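Local coordinates for protein iodotyrosine deiodinase (Thermotoga neapolitana, PDB 6TYK) that uses FMN to strip halide from halotyrosines such as 3-iodo-L-tyrosine, working as a homodimer of the nitroreductase family, at residues N35-G40 and Q44-L49; Y5-K10 and A127-G132; K92-E97 and I161-Y166. All blocks are in the same frame, centred on the assembly; numbering follows the deposited sequence.

Contact 1. Residues N35-G40 and Q44-L49; sequences NEAPSG and QPWRFL. With FMN (flavin mononucleotide), chain J; IYR (3-iodo-tyrosine), chain K.
The indole of Trp46 meets residues 35-40 along its rim: Asn35 OD1 and Pro38 O lie in the ring plane at the edge, with Ala37 O close to that plane, while Pro45 CD and the CA of Gln44 rest over one face. Asn35 comes to the edge of the indole at about a right angle, its amide plane turned 84° from the ring. Trp46 NE1 donates to Asn35 OD1 at 2.9 Å, on an in-plane lone pair and almost straight (174°). A water 2.7 Å from Asn35 OD1 also neighbours Gln44 OE1; Asn35 ND2 and Gln44 OE1 are both tied to the Asn177 backbone of the second subunit. Ser39, with OG wedged between backbone N and carbonyl carbon (chi1 59°), accepts from Gln44 N at 2.9 Å, and its CB presses tightly on Pro45 CD (3.5 Å). Beyond it, Ser39 CA lies 3.3 Å from FMN C8M, and Gly40 CA is 3.6 Å from the iodine IE of the 3-iodo-tyrosine. Pro38 O is buried without a polar partner, against Trp46 CH2 at 3.7 Å. Chemically, the NE1-OD1 bond probably limits rotation of the indole, while the Ser39-Gln44 bond probably steadies the flavin-contacting loop.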
loop_
_atom_site.group_PDB
_atom_site.type_symbol
_atom_site.label_atom_id
_atom_site.label_comp_id
_atom_site.label_asym_id
_atom_site.label_seq_id
_atom_site.Cartn_x
_atom_site.Cartn_y
_atom_site.Cartn_z
ATOM N N ASN A 35 9.267 3.434 -6.367
ATOM C CA ASN A 35 9.221 4.840 -6.717
ATOM C C ASN A 35 8.341 5.120 -7.934
ATOM O O ASN A 35 7.915 6.255 -8.153
ATOM C CB ASN A 35 10.650 5.311 -6.966
ATOM C CG ASN A 35 10.756 6.806 -7.134
ATOM O OD1 ASN A 35 10.368 7.570 -6.250
ATOM N ND2 ASN A 35 11.331 7.237 -8.256
ATOM N N GLU A 36 8.101 4.088 -8.735
ATOM C CA GLU A 36 7.194 4.184 -9.881
ATOM C C GLU A 36 5.719 4.156 -9.498
ATOM O O GLU A 36 4.854 4.398 -10.342
ATOM C CB GLU A 36 7.468 3.070 -10.892
ATOM C CG GLU A 36 8.771 3.232 -11.649
ATOM C CD GLU A 36 8.809 4.513 -12.451
ATOM O OE1 GLU A 36 7.759 4.905 -13.004
ATOM O OE2 GLU A 36 9.889 5.129 -12.530
ATOM N N ALA A 37 5.436 3.848 -8.234
ATOM C CA ALA A 37 4.062 3.799 -7.756
ATOM C C ALA A 37 3.360 5.134 -7.867
ATOM O O ALA A 37 3.999 6.186 -7.877
ATOM C CB ALA A 37 4.025 3.330 -6.315
ATOM N N PRO A 38 2.030 5.092 -7.941
ATOM C CA PRO A 38 1.251 6.325 -7.855
ATOM C C PRO A 38 1.283 6.890 -6.441
ATOM O O PRO A 38 1.645 6.202 -5.489
ATOM C CB PRO A 38 -0.159 5.865 -8.225
ATOM C CG PRO A 38 -0.205 4.429 -7.778
ATOM C CD PRO A 38 1.176 3.902 -8.089
ATOM N N SER A 39 0.917 8.158 -6.314
ATOM C CA SER A 39 0.805 8.785 -5.009
ATOM C C SER A 39 -0.091 9.997 -5.115
ATOM O O SER A 39 -0.269 10.562 -6.205
ATOM C CB SER A 39 2.178 9.182 -4.458
ATOM O OG SER A 39 2.854 10.078 -5.333
ATOM N N GLY A 40 -0.630 10.424 -3.978
ATOM C CA GLY A 40 -1.477 11.601 -3.946
ATOM C C GLY A 40 -0.716 12.784 -4.509
ATOM O O GLY A 40 0.401 13.075 -4.080
ATOM N N GLN A 44 5.121 11.654 -4.404
ATOM C CA GLN A 44 6.172 10.675 -4.137
ATOM C C GLN A 44 6.653 10.832 -2.706
ATOM O O GLN A 44 7.829 11.088 -2.452
ATOM C CB GLN A 44 7.321 10.832 -5.134
ATOM C CG GLN A 44 6.851 10.648 -6.569
ATOM C CD GLN A 44 7.747 11.314 -7.584
ATOM O OE1 GLN A 44 8.915 11.007 -7.669
ATOM N NE2 GLN A 44 7.180 12.213 -8.385
ATOM N N PRO A 45 5.729 10.677 -1.751
ATOM C CA PRO A 45 5.964 11.047 -0.353
ATOM C C PRO A 45 6.751 10.019 0.453
ATOM O O PRO A 45 6.791 10.140 1.663
ATOM C CB PRO A 45 4.546 11.156 0.199
ATOM C CG PRO A 45 3.798 10.104 -0.549
ATOM C CD PRO A 45 4.357 10.187 -1.962
ATOM N N TRP A 46 7.368 9.046 -0.199
ATOM C CA TRP A 46 8.214 8.080 0.493
ATOM C C TRP A 46 9.643 8.576 0.594
ATOM O O TRP A 46 10.152 9.243 -0.310
ATOM C CB TRP A 46 8.193 6.741 -0.247
ATOM C CG TRP A 46 8.167 6.886 -1.742
ATOM C CD1 TRP A 46 9.228 7.114 -2.568
ATOM C CD2 TRP A 46 7.005 6.829 -2.581
ATOM N NE1 TRP A 46 8.798 7.205 -3.877
ATOM C CE2 TRP A 46 7.437 7.024 -3.910
ATOM C CE3 TRP A 46 5.644 6.610 -2.338
ATOM C CZ2 TRP A 46 6.557 7.005 -4.992
ATOM C CZ3 TRP A 46 4.767 6.609 -3.413
ATOM C CH2 TRP A 46 5.226 6.798 -4.723
ATOM N N ARG A 47 10.285 8.273 1.717
ATOM C CA ARG A 47 11.712 8.518 1.882
ATOM C C ARG A 47 12.318 7.257 2.468
ATOM O O ARG A 47 11.706 6.607 3.308
ATOM C CB ARG A 47 11.985 9.685 2.836
ATOM C CG ARG A 47 11.357 11.004 2.441
ATOM C CD ARG A 47 11.997 11.610 1.189
ATOM N NE ARG A 47 11.464 12.944 0.932
ATOM C CZ ARG A 47 10.364 13.184 0.230
ATOM N NH1 ARG A 47 9.680 12.182 -0.312
ATOM N NH2 ARG A 47 9.948 14.431 0.059
ATOM N N PHE A 48 13.526 6.925 2.037
ATOM C CA PHE A 48 14.155 5.687 2.458
ATOM C C PHE A 48 15.439 5.948 3.215
ATOM O O PHE A 48 16.285 6.742 2.792
ATOM C CB PHE A 48 14.425 4.794 1.254
ATOM C CG PHE A 48 13.196 4.477 0.460
ATOM C CD1 PHE A 48 12.221 3.625 0.976
ATOM C CD2 PHE A 48 13.014 5.010 -0.812
ATOM C CE1 PHE A 48 11.090 3.320 0.241
ATOM C CE2 PHE A 48 11.877 4.711 -1.549
ATOM C CZ PHE A 48 10.921 3.863 -1.023
ATOM N N LEU A 49 15.567 5.269 4.346
ATOM C CA LEU A 49 16.777 5.315 5.146
ATOM C C LEU A 49 17.279 3.888 5.269
ATOM O O LEU A 49 16.578 3.020 5.789
ATOM C CB LEU A 49 16.488 5.890 6.532
ATOM C CG LEU A 49 17.679 6.011 7.478
ATOM C CD1 LEU A 49 18.703 7.009 6.953
ATOM C CD2 LEU A 49 17.218 6.408 8.872
HETATM N N1 FMN J . -6.362 10.976 -8.792
HETATM C C2 FMN J . -7.492 11.723 -8.972
HETATM O O2 FMN J . -7.756 12.127 -10.104
HETATM N N3 FMN J . -8.316 12.010 -7.908
HETATM C C4 FMN J . -8.014 11.547 -6.650
HETATM O O4 FMN J . -8.760 11.801 -5.696
HETATM C C4A FMN J . -6.866 10.783 -6.470
HETATM N N5 FMN J . -6.544 10.323 -5.212
HETATM C C5A FMN J . -5.420 9.542 -5.041
HETATM C C6 FMN J . -5.127 9.046 -3.782
HETATM C C7 FMN J . -4.010 8.254 -3.570
HETATM C C7M FMN J . -3.745 7.730 -2.183
HETATM C C8 FMN J . -3.183 7.956 -4.641
HETATM C C8M FMN J . -1.972 7.104 -4.458
HETATM C C9 FMN J . -3.466 8.459 -5.906
HETATM C C9A FMN J . -4.594 9.244 -6.119
HETATM N N10 FMN J . -4.883 9.763 -7.371
HETATM C C10 FMN J . -6.033 10.501 -7.549
HETATM C "C1'" FMN J . -3.994 9.468 -8.540
HETATM C "C2'" FMN J . -2.749 10.391 -8.477
HETATM O "O2'" FMN J . -3.043 11.736 -8.850
HETATM C "C3'" FMN J . -1.664 9.810 -9.385
HETATM O "O3'" FMN J . -1.253 8.589 -8.801
HETATM C "C4'" FMN J . -0.462 10.722 -9.598
HETATM O "O4'" FMN J . -0.859 11.898 -10.267
HETATM C "C5'" FMN J . 0.628 10.045 -10.421
HETATM O "O5'" FMN J . 0.072 9.552 -11.624
HETATM P P FMN J . 1.002 8.780 -12.677
HETATM O O1P FMN J . 2.218 9.638 -12.960
HETATM O O2P FMN J . 0.154 8.609 -13.921
HETATM O O3P FMN J . 1.327 7.398 -12.158
HETATM N N IYR K . -10.143 14.275 -5.336
HETATM C CA IYR K . -9.868 15.447 -6.132
HETATM C CB IYR K . -8.487 16.100 -5.946
HETATM C CC IYR K . -7.298 15.224 -6.143
HETATM C CD IYR K . -6.633 14.727 -5.033
HETATM C CE IYR K . -5.492 13.926 -5.150
HETATM I IE IYR K . -4.634 13.234 -3.457
HETATM C CF IYR K . -5.000 13.626 -6.426
HETATM O OF IYR K . -3.879 12.854 -6.644
HETATM C CG IYR K . -5.655 14.129 -7.569
HETATM C CH IYR K . -6.795 14.909 -7.414
HETATM C C IYR K . -10.025 15.210 -7.621
HETATM O O IYR K . -10.025 16.055 -8.517
HETATM O OXT IYR K . -10.197 13.914 -7.968
HETATM O O HOH W 1 11.101 10.075 -5.499
#

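Contact 2. Residues Y5-K10 and A127-G132; sequences YDLAKK and ALEEKG
Leu7 and Glu129 bring the helix of residues 5-10 and the last turn of the helix through 127-130 closest together, with their CA atoms 7.2 Å apart. The contact is small, 183 Å² summed over both sides, and rests on a few side-chain atoms. Leu7 swings its CG away from its own backbone N (chi1 -175°), which carries the CD1 methyl across to Glu129 CG at 3.4 Å and to Glu129 CB at 4.0 Å. The same methyl comes 4.0 Å from Glu130 N, so it rests beside the backbone as well as the side chain. The two side chains run antiparallel alongside each other, and Leu7 meets the aliphatic part of the glutamate while the carboxylate goes elsewhere. A bend at chi2 of Glu129 (77°) explains this: its OE2 turns toward Lys10, where it finds the CB methylene at 3.9 Å. The extended Lys10 chain then runs away, leaving Lys10 NZ 7.0 Å from Glu129 OE2, too far for a salt bridge. The evidence is thus for van der Waals packing at the surface. Just past Glu130 the chain ends its helix in a Schellman motif, with Gly132 at positive phi. Glu129 also packs on Arg11, which directly follows the first helix and belongs to the FMN-binding residues. In the wider fold, Ala127 leans on helix 24-35, and Lys131 makes a cation-pi contact with Tyr29 of that helix. Leu4 of the second subunit packs on Ala127 and Glu130, while Tyr5 N donates to Tyr29 OH of the second subunit, so both helices of the contact also meet the second subunit.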
loop_
_atom_site.group_PDB
_atom_site.type_symbol
_atom_site.label_atom_id
_atom_site.label_comp_id
_atom_site.label_asym_id
_atom_site.label_seq_id
_atom_site.Cartn_x
_atom_site.Cartn_y
_atom_site.Cartn_z
ATOM N N TYR A 5 0.558 -13.063 -10.178
ATOM C CA TYR A 5 -0.067 -13.880 -9.150
ATOM C C TYR A 5 0.926 -14.857 -8.532
ATOM O O TYR A 5 0.938 -15.044 -7.323
ATOM C CB TYR A 5 -1.273 -14.654 -9.694
ATOM C CG TYR A 5 -1.873 -15.558 -8.643
ATOM C CD1 TYR A 5 -2.717 -15.048 -7.666
ATOM C CD2 TYR A 5 -1.565 -16.914 -8.602
ATOM C CE1 TYR A 5 -3.255 -15.860 -6.691
ATOM C CE2 TYR A 5 -2.096 -17.737 -7.624
ATOM C CZ TYR A 5 -2.944 -17.203 -6.672
ATOM O OH TYR A 5 -3.483 -18.012 -5.695
ATOM N N ASP A 6 1.747 -15.489 -9.364
ATOM C CA ASP A 6 2.717 -16.455 -8.868
ATOM C C ASP A 6 3.733 -15.782 -7.950
ATOM O O ASP A 6 4.158 -16.351 -6.947
ATOM C CB ASP A 6 3.411 -17.147 -10.039
ATOM C CG ASP A 6 2.441 -17.926 -10.906
ATOM O OD1 ASP A 6 1.591 -18.653 -10.343
ATOM O OD2 ASP A 6 2.519 -17.804 -12.147
ATOM N N LEU A 7 4.114 -14.559 -8.289
ATOM C CA LEU A 7 5.074 -13.816 -7.481
ATOM C C LEU A 7 4.445 -13.447 -6.138
ATOM O O LEU A 7 5.041 -13.649 -5.071
ATOM C CB LEU A 7 5.498 -12.553 -8.220
ATOM C CG LEU A 7 6.592 -11.709 -7.567
ATOM C CD1 LEU A 7 7.939 -12.437 -7.603
ATOM C CD2 LEU A 7 6.675 -10.366 -8.267
ATOM N N ALA A 8 3.232 -12.905 -6.195
ATOM C CA ALA A 8 2.491 -12.557 -4.987
ATOM C C ALA A 8 2.232 -13.786 -4.119
ATOM O O ALA A 8 2.337 -13.733 -2.893
ATOM C CB ALA A 8 1.174 -11.876 -5.346
ATOM N N LYS A 9 1.893 -14.899 -4.760
ATOM C CA LYS A 9 1.579 -16.104 -4.017
ATOM C C LYS A 9 2.806 -16.622 -3.279
ATOM O O LYS A 9 2.718 -17.025 -2.118
ATOM C CB LYS A 9 1.016 -17.184 -4.945
ATOM C CG LYS A 9 0.449 -18.366 -4.178
ATOM C CD LYS A 9 -0.076 -19.455 -5.085
ATOM C CE LYS A 9 -0.924 -20.441 -4.287
ATOM N NZ LYS A 9 -0.528 -20.485 -2.845
ATOM N N LYS A 10 3.952 -16.610 -3.951
ATOM C CA LYS A 10 5.180 -17.150 -3.367
ATOM C C LYS A 10 5.709 -16.275 -2.235
ATOM O O LYS A 10 6.270 -16.780 -1.260
ATOM C CB LYS A 10 6.266 -17.319 -4.434
ATOM C CG LYS A 10 6.104 -18.548 -5.304
ATOM C CD LYS A 10 7.032 -18.495 -6.507
ATOM C CE LYS A 10 6.683 -19.575 -7.520
ATOM N NZ LYS A 10 7.479 -19.444 -8.773
ATOM N N ALA A 127 9.055 -6.411 -5.495
ATOM C CA ALA A 127 10.374 -6.239 -6.101
ATOM C C ALA A 127 11.448 -7.006 -5.335
ATOM O O ALA A 127 12.332 -7.625 -5.935
ATOM C CB ALA A 127 10.742 -4.752 -6.208
ATOM N N LEU A 128 11.377 -6.973 -4.009
ATOM C CA LEU A 128 12.334 -7.714 -3.212
ATOM C C LEU A 128 12.203 -9.200 -3.529
ATOM O O LEU A 128 13.200 -9.900 -3.678
ATOM C CB LEU A 128 12.115 -7.468 -1.720
ATOM C CG LEU A 128 12.496 -6.077 -1.220
ATOM C CD1 LEU A 128 12.134 -5.971 0.242
ATOM C CD2 LEU A 128 13.985 -5.802 -1.410
ATOM N N GLU A 129 10.968 -9.683 -3.644
ATOM C CA GLU A 129 10.753 -11.086 -3.965
ATOM C C GLU A 129 11.383 -11.424 -5.317
ATOM O O GLU A 129 12.015 -12.461 -5.462
ATOM C CB GLU A 129 9.265 -11.438 -3.949
ATOM C CG GLU A 129 8.977 -12.873 -4.366
ATOM C CD GLU A 129 9.288 -13.881 -3.269
ATOM O OE1 GLU A 129 9.530 -13.462 -2.120
ATOM O OE2 GLU A 129 9.283 -15.096 -3.551
ATOM N N GLU A 130 11.232 -10.537 -6.296
ATOM C CA GLU A 130 11.806 -10.774 -7.616
ATOM C C GLU A 130 13.328 -10.922 -7.538
ATOM O O GLU A 130 13.927 -11.671 -8.306
ATOM C CB GLU A 130 11.428 -9.646 -8.582
ATOM C CG GLU A 130 11.928 -9.887 -10.002
ATOM C CD GLU A 130 11.662 -8.725 -10.937
ATOM O OE1 GLU A 130 11.492 -7.593 -10.441
ATOM O OE2 GLU A 130 11.625 -8.947 -12.172
ATOM N N LYS A 131 13.942 -10.211 -6.598
ATOM C CA LYS A 131 15.395 -10.245 -6.429
ATOM C C LYS A 131 15.876 -11.345 -5.482
ATOM O O LYS A 131 17.073 -11.449 -5.201
ATOM C CB LYS A 131 15.901 -8.889 -5.931
ATOM C CG LYS A 131 15.812 -7.784 -6.971
ATOM C CD LYS A 131 16.637 -8.151 -8.196
ATOM C CE LYS A 131 16.649 -7.045 -9.233
ATOM N NZ LYS A 131 17.276 -7.510 -10.501
ATOM N N GLY A 132 14.950 -12.153 -4.983
ATOM C CA GLY A 132 15.311 -13.235 -4.084
ATOM C C GLY A 132 15.663 -12.743 -2.687
ATOM O O GLY A 132 16.354 -13.424 -1.932
#

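Contact 3. Residues K92-E97 and I161-Y166; sequences KPFLKE and ILPVGY. With IYR (3-iodo-tyrosine), chain D.
Phe94 reaches Pro163 because its CG is set between its backbone N and carbonyl carbon (chi1 54°), which brings the CD1-CE1 side of the ring to the strand; Leu95 next to it holds CG opposite its carbonyl carbon (chi1 -68°) and sends CD2 to the same place. The ring atom CD1 of Phe94 lies 3.5 Å from Pro163 CG, and CE1 of Phe94 follows at 3.8 Å from that carbon, the proline coming at a slant to the ring. Leu95 CD2 then bridges two residues of the strand, 4.0 Å from Ile161 CG2, where the side chains cross at about a right angle, and 4.1 Å from Pro163 CG. Pro163 CG thus touches side chains of both helix residues. The short helix is held by its own backbone: Pro93 O accepts from both Lys96 N and Glu97 N. Leu101 touches Leu95 and Pro163 from the neighbouring strand 100-107, and Tyr138 meets Phe94 edge-to-face.

Lys92 begins this segment and faces the substrate. Its chain bends at chi2, and NZ donates to O of the 3-iodo-tyrosine carboxylate at 2.6 Å, with the second oxygen OXT at 3.2 Å from NZ; Thr89 O also bonds Lys92 NZ. Glu68 OE2, Tyr72 OH and Met41 N of the second subunit also hydrogen-bond the ligand. With an alanine in place of Lys92, the substrate carboxylate would probably lose its ammonium partner, and Thr89 O this donor. The chemistry implies a division of labour: between these two segments the packing is apolar, while the residue shortly before helix 94-97 offers a probably charge-assisted bond to the zwitterionic end of the halotyrosine.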
loop_
_atom_site.group_PDB
_atom_site.type_symbol
_atom_site.label_atom_id
_atom_site.label_comp_id
_atom_site.label_asym_id
_atom_site.label_seq_id
_atom_site.Cartn_x
_atom_site.Cartn_y
_atom_site.Cartn_z
ATOM N N LYS A 92 13.647 -9.794 18.940
ATOM C CA LYS A 92 13.633 -9.489 17.509
ATOM C C LYS A 92 15.015 -9.671 16.892
ATOM O O LYS A 92 15.659 -8.701 16.482
ATOM C CB LYS A 92 13.116 -8.068 17.271
ATOM C CG LYS A 92 11.676 -7.835 17.730
ATOM C CD LYS A 92 10.705 -8.818 17.072
ATOM C CE LYS A 92 9.414 -8.975 17.889
ATOM N NZ LYS A 92 8.591 -10.136 17.432
ATOM N N PRO A 93 15.477 -10.924 16.810
ATOM C CA PRO A 93 16.823 -11.174 16.276
ATOM C C PRO A 93 17.003 -10.740 14.816
ATOM O O PRO A 93 18.136 -10.482 14.412
ATOM C CB PRO A 93 16.999 -12.691 16.434
ATOM C CG PRO A 93 15.622 -13.243 16.686
ATOM C CD PRO A 93 14.831 -12.145 17.320
ATOM N N PHE A 94 15.928 -10.640 14.039
ATOM C CA PHE A 94 16.089 -10.199 12.651
ATOM C C PHE A 94 16.585 -8.761 12.552
ATOM O O PHE A 94 17.145 -8.369 11.535
ATOM C CB PHE A 94 14.822 -10.396 11.809
ATOM C CG PHE A 94 13.581 -9.782 12.390
ATOM C CD1 PHE A 94 13.349 -8.422 12.307
ATOM C CD2 PHE A 94 12.616 -10.581 12.968
ATOM C CE1 PHE A 94 12.183 -7.867 12.819
ATOM C CE2 PHE A 94 11.454 -10.032 13.487
ATOM C CZ PHE A 94 11.236 -8.676 13.409
ATOM N N LEU A 95 16.394 -7.984 13.612
ATOM C CA LEU A 95 16.860 -6.599 13.608
ATOM C C LEU A 95 18.380 -6.532 13.739
ATOM O O LEU A 95 18.991 -5.492 13.460
ATOM C CB LEU A 95 16.179 -5.800 14.722
ATOM C CG LEU A 95 14.676 -5.570 14.525
ATOM C CD1 LEU A 95 14.095 -4.852 15.733
ATOM C CD2 LEU A 95 14.376 -4.791 13.242
ATOM N N LYS A 96 18.978 -7.648 14.150
ATOM C CA LYS A 96 20.428 -7.802 14.154
ATOM C C LYS A 96 20.924 -8.581 12.938
ATOM O O LYS A 96 21.922 -8.197 12.332
ATOM C CB LYS A 96 20.894 -8.499 15.438
ATOM C CG LYS A 96 22.367 -8.903 15.440
ATOM C CD LYS A 96 22.757 -9.533 16.772
ATOM C CE LYS A 96 24.175 -10.084 16.743
ATOM N NZ LYS A 96 25.171 -9.047 16.355
ATOM N N GLU A 97 20.237 -9.669 12.580
ATOM C CA GLU A 97 20.719 -10.543 11.505
ATOM C C GLU A 97 20.619 -9.935 10.109
ATOM O O GLU A 97 21.510 -10.122 9.277
ATOM C CB GLU A 97 19.986 -11.887 11.515
ATOM C CG GLU A 97 20.140 -12.685 12.808
ATOM C CD GLU A 97 21.581 -13.074 13.119
ATOM O OE1 GLU A 97 22.276 -12.301 13.820
ATOM O OE2 GLU A 97 22.013 -14.164 12.675
ATOM N N ILE A 161 9.664 -0.535 9.515
ATOM C CA ILE A 161 11.045 -0.987 9.435
ATOM C C ILE A 161 11.015 -2.264 8.632
ATOM O O ILE A 161 10.349 -3.229 9.018
ATOM C CB ILE A 161 11.600 -1.284 10.838
ATOM C CG1 ILE A 161 11.628 -0.003 11.678
ATOM C CG2 ILE A 161 12.988 -1.937 10.752
ATOM C CD1 ILE A 161 11.847 -0.275 13.152
ATOM N N LEU A 162 11.725 -2.281 7.514
ATOM C CA LEU A 162 11.779 -3.473 6.678
ATOM C C LEU A 162 13.169 -4.083 6.720
ATOM O O LEU A 162 14.062 -3.649 5.992
ATOM C CB LEU A 162 11.443 -3.133 5.224
ATOM C CG LEU A 162 10.023 -2.672 4.924
ATOM C CD1 LEU A 162 9.987 -2.027 3.549
ATOM C CD2 LEU A 162 9.055 -3.838 4.967
ATOM N N PRO A 163 13.369 -5.090 7.574
ATOM C CA PRO A 163 14.626 -5.834 7.494
ATOM C C PRO A 163 14.692 -6.506 6.133
ATOM O O PRO A 163 13.693 -7.077 5.687
ATOM C CB PRO A 163 14.501 -6.876 8.610
ATOM C CG PRO A 163 13.421 -6.338 9.516
ATOM C CD PRO A 163 12.474 -5.616 8.616
ATOM N N VAL A 164 15.834 -6.392 5.466
ATOM C CA VAL A 164 16.006 -6.972 4.143
ATOM C C VAL A 164 17.303 -7.756 4.085
ATOM O O VAL A 164 18.337 -7.305 4.566
ATOM C CB VAL A 164 16.023 -5.893 3.046
ATOM C CG1 VAL A 164 16.291 -6.528 1.675
ATOM C CG2 VAL A 164 14.700 -5.137 3.035
ATOM N N GLY A 165 17.237 -8.939 3.495
ATOM C CA GLY A 165 18.423 -9.743 3.299
ATOM C C GLY A 165 18.036 -11.030 2.612
ATOM O O GLY A 165 16.900 -11.196 2.169
ATOM N N TYR A 166 18.989 -11.942 2.505
ATOM C CA TYR A 166 18.714 -13.247 1.931
ATOM C C TYR A 166 17.981 -14.084 2.962
ATOM O O TYR A 166 18.366 -14.110 4.129
ATOM C CB TYR A 166 20.027 -13.935 1.560
ATOM C CG TYR A 166 20.767 -13.242 0.444
ATOM C CD1 TYR A 166 20.192 -13.122 -0.809
ATOM C CD2 TYR A 166 22.038 -12.714 0.640
ATOM C CE1 TYR A 166 20.858 -12.505 -1.841
ATOM C CE2 TYR A 166 22.714 -12.090 -0.393
ATOM C CZ TYR A 166 22.116 -11.986 -1.628
ATOM O OH TYR A 166 22.776 -11.370 -2.664
HETATM N N IYR D . 5.079 -6.084 16.548
HETATM C CA IYR D . 4.887 -7.280 17.326
HETATM C CB IYR D . 3.511 -7.959 17.213
HETATM C CC IYR D . 3.023 -8.228 15.832
HETATM C CD IYR D . 2.097 -7.358 15.257
HETATM C CE IYR D . 1.577 -7.568 13.980
HETATM I IE IYR D . 0.272 -6.228 13.227
HETATM C CF IYR D . 1.987 -8.699 13.267
HETATM O OF IYR D . 1.527 -8.988 12.015
HETATM C CG IYR D . 2.927 -9.587 13.821
HETATM C CH IYR D . 3.426 -9.357 15.099
HETATM C C IYR D . 5.926 -8.341 17.009
HETATM O O IYR D . 6.135 -9.403 17.596
HETATM O OXT IYR D . 6.708 -8.054 15.941
#

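Overall arrangement
Within one chain the centres of contacts 1 and 3 are 22 Å apart and their nearest atoms about 6 Å; the active sites join them across the dimer instead. The 3-iodo-tyrosine beside contact 1 is hydrogen-bonded by Lys92 of the second subunit, and the one held at contact 3 by Met41 N of the second subunit; each pocket therefore draws on Gly40 of contact 1 and the adjoining Met41 from one chain, and on Lys92 of contact 3 from the other. Contact 2 lies 20 Å from contact 1 and 18 Å from contact 3, centre to centre. It touches contact 3 through Leu128 CD1 and Val164 CG2, 3.9 Å apart, while the side chain of Glu129 stays about 9 Å from a bound FMN.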